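Local structure of probable starch synthase 4, chloroplastic/amyloplastic (Arabidopsis thaliana, 6GNE) at residues Ile97-Arg108 / Arg119-Ala128; Met407-Ala415 / Phe437-Thr445. The protein is a probable plastid starch synthase, a two-domain glycosyltransferase of the GT-B class. All coordinates share one frame; numbering follows the deposited sequence.

Contact 1. Residues Ile97-Arg108 / Arg119-Ala128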
loop_
_atom_site.group_PDB
_atom_site.type_symbol
_atom_site.label_atom_id
_atom_site.label_comp_id
_atom_site.label_asym_id
_atom_site.label_seq_id
_atom_site.Cartn_x
_atom_site.Cartn_y
_atom_site.Cartn_z
ATOM N N ILE A 97 -17.498 10.032 -4.758
ATOM C CA ILE A 97 -18.768 9.656 -5.382
ATOM C C ILE A 97 -19.649 8.983 -4.338
ATOM O O ILE A 97 -19.253 7.985 -3.743
ATOM C CB ILE A 97 -18.533 8.738 -6.601
ATOM C CG1 ILE A 97 -17.597 9.428 -7.617
ATOM C CG2 ILE A 97 -19.827 8.385 -7.287
ATOM C CD1 ILE A 97 -17.407 8.634 -8.907
ATOM N N GLU A 98 -20.829 9.548 -4.107
ATOM C CA GLU A 98 -21.853 8.942 -3.242
ATOM C C GLU A 98 -23.024 8.375 -4.072
ATOM O O GLU A 98 -23.909 9.128 -4.462
ATOM C CB GLU A 98 -22.356 9.963 -2.226
ATOM C CG GLU A 98 -23.143 9.339 -1.103
ATOM C CD GLU A 98 -23.665 10.317 -0.072
ATOM O OE1 GLU A 98 -23.620 11.582 -0.211
ATOM O OE2 GLU A 98 -24.183 9.749 0.902
ATOM N N PRO A 99 -23.030 7.056 -4.346
ATOM C CA PRO A 99 -24.137 6.518 -5.153
ATOM C C PRO A 99 -25.467 6.476 -4.428
ATOM O O PRO A 99 -25.533 6.285 -3.216
ATOM C CB PRO A 99 -23.679 5.097 -5.503
ATOM C CG PRO A 99 -22.199 5.112 -5.300
ATOM C CD PRO A 99 -21.988 6.041 -4.126
ATOM N N GLN A 100 -26.519 6.688 -5.200
ATOM C CA GLN A 100 -27.896 6.629 -4.725
ATOM C C GLN A 100 -28.452 5.430 -5.506
ATOM O O GLN A 100 -29.269 5.570 -6.429
ATOM C CB GLN A 100 -28.664 7.928 -5.065
ATOM C CG GLN A 100 -27.946 9.256 -4.830
ATOM C CD GLN A 100 -28.324 9.933 -3.533
ATOM O OE1 GLN A 100 -29.078 10.910 -3.532
ATOM N NE2 GLN A 100 -27.806 9.410 -2.426
ATOM N N HIS A 101 -27.892 4.267 -5.222
ATOM C CA HIS A 101 -28.351 3.012 -5.777
ATOM C C HIS A 101 -28.925 2.283 -4.577
ATOM O O HIS A 101 -28.313 2.302 -3.521
ATOM C CB HIS A 101 -27.152 2.254 -6.368
ATOM C CG HIS A 101 -27.501 0.945 -6.998
ATOM N ND1 HIS A 101 -27.801 -0.174 -6.255
ATOM C CD2 HIS A 101 -27.574 0.560 -8.297
ATOM C CE1 HIS A 101 -28.052 -1.189 -7.064
ATOM N NE2 HIS A 101 -27.924 -0.769 -8.308
ATOM N N PRO A 102 -30.087 1.617 -4.718
ATOM C CA PRO A 102 -30.729 0.985 -3.529
ATOM C C PRO A 102 -29.843 0.017 -2.716
ATOM O O PRO A 102 -30.072 -0.154 -1.536
ATOM C CB PRO A 102 -31.949 0.248 -4.103
ATOM C CG PRO A 102 -31.900 0.424 -5.576
ATOM C CD PRO A 102 -30.907 1.492 -5.932
ATOM N N SER A 103 -28.858 -0.609 -3.357
ATOM C CA SER A 103 -27.887 -1.521 -2.704
ATOM C C SER A 103 -26.866 -0.860 -1.766
ATOM O O SER A 103 -26.156 -1.564 -1.050
ATOM C CB SER A 103 -27.094 -2.318 -3.753
ATOM O OG SER A 103 -27.926 -3.074 -4.616
ATOM N N LYS A 104 -26.760 0.469 -1.794
ATOM C CA LYS A 104 -26.000 1.229 -0.791
ATOM C C LYS A 104 -24.565 0.774 -0.735
ATOM O O LYS A 104 -24.058 0.326 0.304
ATOM C CB LYS A 104 -26.678 1.132 0.577
ATOM C CG LYS A 104 -28.016 1.840 0.607
ATOM C CD LYS A 104 -28.728 1.580 1.957
ATOM C CE LYS A 104 -29.414 2.813 2.578
ATOM N NZ LYS A 104 -28.736 3.368 3.823
ATOM N N PHE A 105 -23.908 0.894 -1.876
ATOM C CA PHE A 105 -22.625 0.259 -2.064
ATOM C C PHE A 105 -21.562 0.747 -1.099
ATOM O O PHE A 105 -20.755 -0.051 -0.639
ATOM C CB PHE A 105 -22.137 0.445 -3.498
ATOM C CG PHE A 105 -22.982 -0.249 -4.537
ATOM C CD1 PHE A 105 -23.260 -1.616 -4.444
ATOM C CD2 PHE A 105 -23.466 0.459 -5.638
ATOM C CE1 PHE A 105 -24.035 -2.255 -5.411
ATOM C CE2 PHE A 105 -24.229 -0.173 -6.602
ATOM C CZ PHE A 105 -24.517 -1.538 -6.487
ATOM N N PHE A 106 -21.550 2.033 -0.780
ATOM C CA PHE A 106 -20.520 2.582 0.109
ATOM C C PHE A 106 -21.058 3.079 1.438
ATOM O O PHE A 106 -20.560 4.044 2.013
ATOM C CB PHE A 106 -19.715 3.622 -0.656
ATOM C CG PHE A 106 -19.095 3.055 -1.878
ATOM C CD1 PHE A 106 -18.087 2.118 -1.766
ATOM C CD2 PHE A 106 -19.573 3.373 -3.142
ATOM C CE1 PHE A 106 -17.541 1.537 -2.890
ATOM C CE2 PHE A 106 -19.021 2.799 -4.278
ATOM C CZ PHE A 106 -18.008 1.873 -4.149
ATOM N N TRP A 107 -22.032 2.332 1.952
ATOM C CA TRP A 107 -22.703 2.621 3.201
ATOM C C TRP A 107 -22.746 1.347 4.056
ATOM O O TRP A 107 -23.731 1.088 4.720
ATOM C CB TRP A 107 -24.109 3.077 2.846
ATOM C CG TRP A 107 -24.521 4.445 3.266
ATOM C CD1 TRP A 107 -24.323 5.054 4.488
ATOM C CD2 TRP A 107 -25.316 5.350 2.484
ATOM N NE1 TRP A 107 -24.904 6.303 4.491
ATOM C CE2 TRP A 107 -25.534 6.507 3.283
ATOM C CE3 TRP A 107 -25.878 5.292 1.187
ATOM C CZ2 TRP A 107 -26.287 7.617 2.813
ATOM C CZ3 TRP A 107 -26.613 6.392 0.719
ATOM C CH2 TRP A 107 -26.810 7.540 1.532
ATOM N N ARG A 108 -21.659 0.577 4.052
ATOM C CA ARG A 108 -21.598 -0.762 4.660
ATOM C C ARG A 108 -20.724 -0.832 5.915
ATOM O O ARG A 108 -20.515 -1.913 6.465
ATOM C CB ARG A 108 -21.013 -1.756 3.649
ATOM C CG ARG A 108 -21.671 -1.766 2.273
ATOM C CD ARG A 108 -23.106 -2.253 2.310
ATOM N NE ARG A 108 -23.631 -2.374 0.943
ATOM C CZ ARG A 108 -23.385 -3.380 0.087
ATOM N NH1 ARG A 108 -22.607 -4.410 0.421
ATOM N NH2 ARG A 108 -23.913 -3.345 -1.131
ATOM N N ARG A 119 -19.559 -5.935 -7.709
ATOM C CA ARG A 119 -20.575 -4.999 -8.124
ATOM C C ARG A 119 -20.271 -3.587 -7.599
ATOM O O ARG A 119 -20.332 -2.611 -8.366
ATOM C CB ARG A 119 -21.958 -5.473 -7.678
ATOM C CG ARG A 119 -22.478 -6.657 -8.493
ATOM C CD ARG A 119 -23.700 -7.328 -7.859
ATOM N NE ARG A 119 -24.802 -6.402 -7.598
ATOM C CZ ARG A 119 -25.591 -5.855 -8.528
ATOM N NH1 ARG A 119 -26.556 -5.026 -8.151
ATOM N NH2 ARG A 119 -25.415 -6.093 -9.830
ATOM N N ARG A 120 -19.923 -3.508 -6.311
ATOM C CA ARG A 120 -19.568 -2.258 -5.644
ATOM C C ARG A 120 -18.524 -1.500 -6.460
ATOM O O ARG A 120 -18.742 -0.358 -6.847
ATOM C CB ARG A 120 -19.026 -2.516 -4.232
ATOM C CG ARG A 120 -20.018 -3.042 -3.206
ATOM C CD ARG A 120 -19.348 -3.380 -1.881
ATOM N NE ARG A 120 -18.975 -2.156 -1.140
ATOM C CZ ARG A 120 -17.909 -1.995 -0.348
ATOM N NH1 ARG A 120 -17.015 -2.966 -0.141
ATOM N NH2 ARG A 120 -17.720 -0.826 0.260
ATOM N N PHE A 121 -17.406 -2.136 -6.780
ATOM C CA PHE A 121 -16.308 -1.401 -7.415
ATOM C C PHE A 121 -16.396 -1.272 -8.953
ATOM O O PHE A 121 -15.884 -0.306 -9.534
ATOM C CB PHE A 121 -14.963 -1.943 -6.926
ATOM C CG PHE A 121 -14.720 -1.695 -5.452
ATOM C CD1 PHE A 121 -14.381 -0.426 -5.007
ATOM C CD2 PHE A 121 -14.853 -2.722 -4.515
ATOM C CE1 PHE A 121 -14.152 -0.187 -3.663
ATOM C CE2 PHE A 121 -14.644 -2.486 -3.162
ATOM C CZ PHE A 121 -14.290 -1.223 -2.727
ATOM N N SER A 122 -17.037 -2.218 -9.626
ATOM C CA SER A 122 -17.353 -2.024 -11.046
ATOM C C SER A 122 -18.349 -0.857 -11.229
ATOM O O SER A 122 -18.224 -0.085 -12.184
ATOM C CB SER A 122 -17.866 -3.314 -11.709
ATOM O OG SER A 122 -19.071 -3.750 -11.127
ATOM N N TYR A 123 -19.324 -0.710 -10.330
ATOM C CA TYR A 123 -20.199 0.480 -10.365
ATOM C C TYR A 123 -19.389 1.763 -10.249
ATOM O O TYR A 123 -19.521 2.680 -11.068
ATOM C CB TYR A 123 -21.246 0.459 -9.247
ATOM C CG TYR A 123 -22.171 1.674 -9.253
ATOM C CD1 TYR A 123 -21.781 2.893 -8.653
ATOM C CD2 TYR A 123 -23.433 1.615 -9.858
ATOM C CE1 TYR A 123 -22.626 3.994 -8.671
ATOM C CE2 TYR A 123 -24.281 2.720 -9.867
ATOM C CZ TYR A 123 -23.881 3.904 -9.279
ATOM O OH TYR A 123 -24.741 4.987 -9.275
ATOM N N PHE A 124 -18.570 1.811 -9.203
ATOM C CA PHE A 124 -17.718 2.950 -8.926
ATOM C C PHE A 124 -16.865 3.325 -10.132
ATOM O O PHE A 124 -16.755 4.515 -10.476
ATOM C CB PHE A 124 -16.816 2.673 -7.718
ATOM C CG PHE A 124 -15.737 3.701 -7.535
ATOM C CD1 PHE A 124 -16.069 5.040 -7.298
ATOM C CD2 PHE A 124 -14.395 3.352 -7.626
ATOM C CE1 PHE A 124 -15.085 6.001 -7.148
ATOM C CE2 PHE A 124 -13.401 4.322 -7.457
ATOM C CZ PHE A 124 -13.749 5.645 -7.221
ATOM N N SER A 125 -16.262 2.314 -10.756
ATOM C CA SER A 125 -15.401 2.511 -11.930
ATOM C C SER A 125 -16.171 3.158 -13.056
ATOM O O SER A 125 -15.662 4.069 -13.694
ATOM C CB SER A 125 -14.810 1.184 -12.419
ATOM O OG SER A 125 -13.923 0.619 -11.469
ATOM N N ARG A 126 -17.398 2.698 -13.286
ATOM C CA ARG A 126 -18.255 3.279 -14.319
ATOM C C ARG A 126 -18.603 4.719 -13.977
ATOM O O ARG A 126 -18.356 5.620 -14.778
ATOM C CB ARG A 126 -19.544 2.473 -14.507
ATOM C CG ARG A 126 -20.470 2.986 -15.599
ATOM C CD ARG A 126 -19.799 2.860 -16.959
ATOM N NE ARG A 126 -20.488 3.595 -18.026
ATOM C CZ ARG A 126 -21.357 3.086 -18.890
ATOM N NH1 ARG A 126 -21.771 1.819 -18.822
ATOM N NH2 ARG A 126 -21.864 3.882 -19.818
ATOM N N ALA A 127 -19.149 4.925 -12.780
ATOM C CA ALA A 127 -19.513 6.254 -12.315
ATOM C C ALA A 127 -18.344 7.228 -12.349
ATOM O O ALA A 127 -18.553 8.405 -12.625
ATOM C CB ALA A 127 -20.111 6.183 -10.916
ATOM N N ALA A 128 -17.120 6.752 -12.090
ATOM C CA ALA A 128 -15.933 7.624 -12.136
ATOM C C ALA A 128 -15.667 8.196 -13.523
ATOM O O ALA A 128 -15.416 9.395 -13.687
ATOM C CB ALA A 128 -14.705 6.889 -11.639
#

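Contact 2. Residues Met407-Ala415 / Phe437-Thr445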
loop_
_atom_site.group_PDB
_atom_site.type_symbol
_atom_site.label_atom_id
_atom_site.label_comp_id
_atom_site.label_asym_id
_atom_site.label_seq_id
_atom_site.Cartn_x
_atom_site.Cartn_y
_atom_site.Cartn_z
ATOM N N MET A 407 12.915 2.800 8.770
ATOM C CA MET A 407 14.239 3.386 8.566
ATOM C C MET A 407 14.230 4.928 8.608
ATOM O O MET A 407 15.158 5.564 9.106
ATOM C CB MET A 407 14.822 2.908 7.246
ATOM C CG MET A 407 15.273 1.466 7.309
ATOM S SD MET A 407 16.191 0.925 5.881
ATOM C CE MET A 407 14.876 0.712 4.689
ATOM N N ARG A 408 13.155 5.518 8.109
ATOM C CA ARG A 408 12.968 6.954 8.184
ATOM C C ARG A 408 12.945 7.425 9.639
ATOM O O ARG A 408 13.442 8.499 9.926
ATOM C CB ARG A 408 11.677 7.335 7.440
ATOM C CG ARG A 408 11.217 8.781 7.506
ATOM C CD ARG A 408 12.179 9.696 6.790
ATOM N NE ARG A 408 11.558 10.996 6.546
ATOM C CZ ARG A 408 12.196 12.165 6.433
ATOM N NH1 ARG A 408 13.506 12.236 6.538
ATOM N NH2 ARG A 408 11.499 13.275 6.182
ATOM N N TYR A 409 12.382 6.611 10.531
ATOM C CA TYR A 409 12.304 6.891 11.972
ATOM C C TYR A 409 13.448 6.229 12.766
ATOM O O TYR A 409 13.395 6.135 13.994
ATOM C CB TYR A 409 10.918 6.454 12.519
ATOM C CG TYR A 409 9.808 7.404 12.149
ATOM C CD1 TYR A 409 9.395 7.547 10.841
ATOM C CD2 TYR A 409 9.182 8.202 13.110
ATOM C CE1 TYR A 409 8.381 8.444 10.495
ATOM C CE2 TYR A 409 8.166 9.112 12.771
ATOM C CZ TYR A 409 7.779 9.223 11.463
ATOM O OH TYR A 409 6.795 10.085 11.092
ATOM N N GLY A 410 14.482 5.784 12.066
ATOM C CA GLY A 410 15.671 5.233 12.684
ATOM C C GLY A 410 15.594 3.805 13.210
ATOM O O GLY A 410 16.558 3.363 13.854
ATOM N N SER A 411 14.476 3.102 12.968
ATOM C CA SER A 411 14.317 1.724 13.426
ATOM C C SER A 411 14.872 0.798 12.342
ATOM O O SER A 411 14.489 0.918 11.174
ATOM C CB SER A 411 12.840 1.426 13.728
ATOM O OG SER A 411 12.626 0.138 14.294
ATOM N N ILE A 412 15.755 -0.114 12.725
ATOM C CA ILE A 412 16.512 -0.939 11.763
ATOM C C ILE A 412 15.788 -2.216 11.389
ATOM O O ILE A 412 15.421 -2.975 12.263
ATOM C CB ILE A 412 17.885 -1.297 12.320
ATOM C CG1 ILE A 412 18.657 -0.003 12.668
ATOM C CG2 ILE A 412 18.667 -2.151 11.333
ATOM C CD1 ILE A 412 18.771 1.010 11.529
ATOM N N PRO A 413 15.563 -2.451 10.090
ATOM C CA PRO A 413 14.682 -3.526 9.691
ATOM C C PRO A 413 15.335 -4.891 9.685
ATOM O O PRO A 413 16.536 -5.024 9.449
ATOM C CB PRO A 413 14.265 -3.152 8.254
ATOM C CG PRO A 413 15.379 -2.342 7.755
ATOM C CD PRO A 413 15.892 -1.593 8.943
ATOM N N ILE A 414 14.508 -5.887 9.940
ATOM C CA ILE A 414 14.850 -7.274 9.784
ATOM C C ILE A 414 13.789 -7.844 8.841
ATOM O O ILE A 414 12.611 -7.914 9.196
ATOM C CB ILE A 414 14.816 -8.043 11.132
ATOM C CG1 ILE A 414 15.702 -7.334 12.183
ATOM C CG2 ILE A 414 15.155 -9.529 10.920
ATOM C CD1 ILE A 414 15.644 -7.965 13.546
ATOM N N ALA A 415 14.231 -8.282 7.661
ATOM C CA ALA A 415 13.344 -8.541 6.555
ATOM C C ALA A 415 13.710 -9.807 5.817
ATOM O O ALA A 415 14.889 -10.127 5.663
ATOM C CB ALA A 415 13.391 -7.367 5.587
ATOM N N PHE A 437 24.428 0.984 0.451
ATOM C CA PHE A 437 23.068 0.435 0.505
ATOM C C PHE A 437 22.769 -0.265 1.824
ATOM O O PHE A 437 21.613 -0.323 2.235
ATOM C CB PHE A 437 22.788 -0.470 -0.703
ATOM C CG PHE A 437 22.967 0.232 -2.028
ATOM C CD1 PHE A 437 22.166 1.341 -2.365
ATOM C CD2 PHE A 437 23.984 -0.166 -2.924
ATOM C CE1 PHE A 437 22.337 2.002 -3.584
ATOM C CE2 PHE A 437 24.160 0.508 -4.138
ATOM C CZ PHE A 437 23.336 1.579 -4.472
ATOM N N GLN A 438 23.801 -0.768 2.486
ATOM C CA GLN A 438 23.674 -1.587 3.708
ATOM C C GLN A 438 22.883 -0.828 4.797
ATOM O O GLN A 438 23.280 0.237 5.221
ATOM C CB GLN A 438 25.060 -2.014 4.233
ATOM C CG GLN A 438 25.776 -3.034 3.340
ATOM C CD GLN A 438 27.128 -3.529 3.872
ATOM O OE1 GLN A 438 27.932 -2.765 4.387
ATOM N NE2 GLN A 438 27.378 -4.822 3.718
ATOM N N ASN A 439 21.753 -1.379 5.224
ATOM C CA ASN A 439 20.866 -0.657 6.150
ATOM C C ASN A 439 20.130 -1.495 7.162
ATOM O O ASN A 439 19.315 -0.951 7.884
ATOM C CB ASN A 439 19.845 0.154 5.342
ATOM C CG ASN A 439 18.982 -0.724 4.438
ATOM O OD1 ASN A 439 18.992 -1.968 4.554
ATOM N ND2 ASN A 439 18.214 -0.083 3.561
ATOM N N GLY A 440 20.391 -2.795 7.242
ATOM C CA GLY A 440 19.592 -3.659 8.115
ATOM C C GLY A 440 20.052 -5.094 8.123
ATOM O O GLY A 440 21.245 -5.392 7.980
ATOM N N PHE A 441 19.095 -5.994 8.314
ATOM C CA PHE A 441 19.374 -7.426 8.409
ATOM C C PHE A 441 18.362 -8.194 7.609
ATOM O O PHE A 441 17.187 -7.882 7.663
ATOM C CB PHE A 441 19.284 -7.873 9.867
ATOM C CG PHE A 441 20.265 -7.183 10.759
ATOM C CD1 PHE A 441 19.928 -5.999 11.368
ATOM C CD2 PHE A 441 21.509 -7.727 10.969
ATOM C CE1 PHE A 441 20.825 -5.344 12.174
ATOM C CE2 PHE A 441 22.420 -7.086 11.790
ATOM C CZ PHE A 441 22.083 -5.867 12.379
ATOM N N THR A 442 18.835 -9.189 6.842
ATOM C CA THR A 442 17.953 -10.010 6.014
ATOM C C THR A 442 18.157 -11.490 6.220
ATOM O O THR A 442 19.125 -11.916 6.784
ATOM C CB THR A 442 18.093 -9.663 4.499
ATOM O OG1 THR A 442 19.372 -10.056 3.971
ATOM C CG2 THR A 442 17.871 -8.173 4.227
ATOM N N PHE A 443 17.205 -12.277 5.760
ATOM C CA PHE A 443 17.356 -13.744 5.685
ATOM C C PHE A 443 16.601 -14.285 4.475
ATOM O O PHE A 443 15.650 -13.654 3.994
ATOM C CB PHE A 443 16.884 -14.410 6.990
ATOM C CG PHE A 443 15.437 -14.214 7.305
ATOM C CD1 PHE A 443 14.976 -13.045 7.887
ATOM C CD2 PHE A 443 14.527 -15.222 7.037
ATOM C CE1 PHE A 443 13.643 -12.890 8.193
ATOM C CE2 PHE A 443 13.164 -15.076 7.322
ATOM C CZ PHE A 443 12.720 -13.904 7.894
ATOM N N GLN A 444 17.020 -15.450 3.999
ATOM C CA GLN A 444 16.462 -16.037 2.809
ATOM C C GLN A 444 15.227 -16.906 3.115
ATOM O O GLN A 444 14.118 -16.583 2.721
ATOM C CB GLN A 444 17.545 -16.812 2.057
ATOM C CG GLN A 444 17.185 -17.158 0.607
ATOM C CD GLN A 444 16.903 -15.903 -0.281
ATOM O OE1 GLN A 444 17.858 -15.257 -0.796
ATOM N NE2 GLN A 444 15.585 -15.539 -0.442
ATOM N N THR A 445 15.423 -17.985 3.840
ATOM C CA THR A 445 14.409 -19.018 3.988
ATOM C C THR A 445 13.343 -18.621 4.993
ATOM O O THR A 445 13.679 -18.114 6.056
ATOM C CB THR A 445 15.035 -20.325 4.502
ATOM O OG1 THR A 445 16.356 -20.466 3.962
ATOM C CG2 THR A 445 14.158 -21.536 4.112
#

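Contact 1. Residues Ile97-Arg108 / Arg119-Ala128
F105 lays the CE2 corner of its ring over one face of Y123, with CE2 3.8 Å from Y123 CD2. The two planes meet obliquely and the ring centroids are 5.3 Å apart. With CG anti to the backbone N (chi1 -180°), the Y123 ring extends from the helix toward P99; there P99 CB comes to 3.5 Å from Y123 CE1. H101 closes this aromatic cluster, with F105 CE2 on one face of its imidazole and P102 CD on the other. The phenol end of Y123 is hydrogen-bonded to N82.

The polar link runs from R120. Its NE donates to F105 O at 2.8 Å, with an N-H...O angle of 155° and the oxygen near the guanidinium plane; NH2 adds a weak second bond to the same oxygen. NH1 has its own partners, D117 and F111 O, and together with the F105 bonds these probably hold the group's rotation. R108, whose guanidinium has R120 CD over one face, binds S103 O and K104 O and forms salt bridges with D116 and E114; these acids probably offset its closeness to R120.

F106 presents its edge to the face of F121 in an offset edge-to-face pair (planes at 61°, centroids 5.7 Å), while F106 CZ rests 3.8 Å from F124 CB. Farther along the helix, I97 of the strand sends CD1 to 3.7 Å from A128 CA and also touches the F124 ring.

The packing thus seats helix 117-134 against strand 92-100 and the turns that follow it. That strand pairs parallel with 45-51 and antiparallel with 78-89, and the helix also meets strand 64-75 through R126 and A127, while R119 pairs with D76.

Contact 2. Residues Met407-Ala415 / Phe437-Thr445
This is a parallel strand pairing at one margin of the six-stranded parallel sheet of the C-terminal GT-B domain, joining strand 412-416 to the outermost strand, 441-443. The short segments run only 3° from parallel, 4.7 Å apart at closest approach. Three backbone bonds set the register: F441 N donates to P413 O (3.0 Å), A415 N to F441 O (3.0 Å), and F443 N to A415 O (3.2 Å). F441 therefore straddles I414, the residue it faces, and A415 in turn straddles T442.

I414 and F441 project from one face of the sheet, A415 and T442 from the other. Ahead of the ladder, I412 uses its CG2 branch, anti to the backbone N, to bridge two residues: it lies 3.7 Å from G440 CA and 3.9 Å from F441 CE1. M407, at the end of helix 402-408, brings SD next to ND2 of N439, the two side chains crossing at about a right angle. That amide is held by outside partners, ND2 by S424 O and OD1 by F426 N. G410 then closes the helix in a Schellman motif, turning the chain into the strand.

Helix 419-424 lies on the connection between the two strands, making a beta-alpha-beta unit. Strand 389-392 flanks 412-416 on its other edge; helix 448-464 packs on I414 and F441, and helix 466-477 on M407, I412 and N439.

In the fold
Contacts 1 and 2 belong to different halves of the GT-B architecture: 97-108 / 119-128 to the N-terminal domain, 407-415 / 437-445 to the C-terminal one. They lie on opposite sides of the chain's centre, with contact centres 41 Å apart and nearest atoms about 28 Å apart, so neither touches the other. ADP and one of the bound glycans lie between the two domains. From contact 1, the side chain of F121 is about 6 Å from a bound glucopyranose unit and about 9 Å from the aminocyclitol-bearing unit of the glycan (AC1). From contact 2, the side chain of A415 is about 12 Å from AC1 and about 11 Å from ADP. Each contact is internal to one domain, and contact 1 comes nearer to the bound glycan.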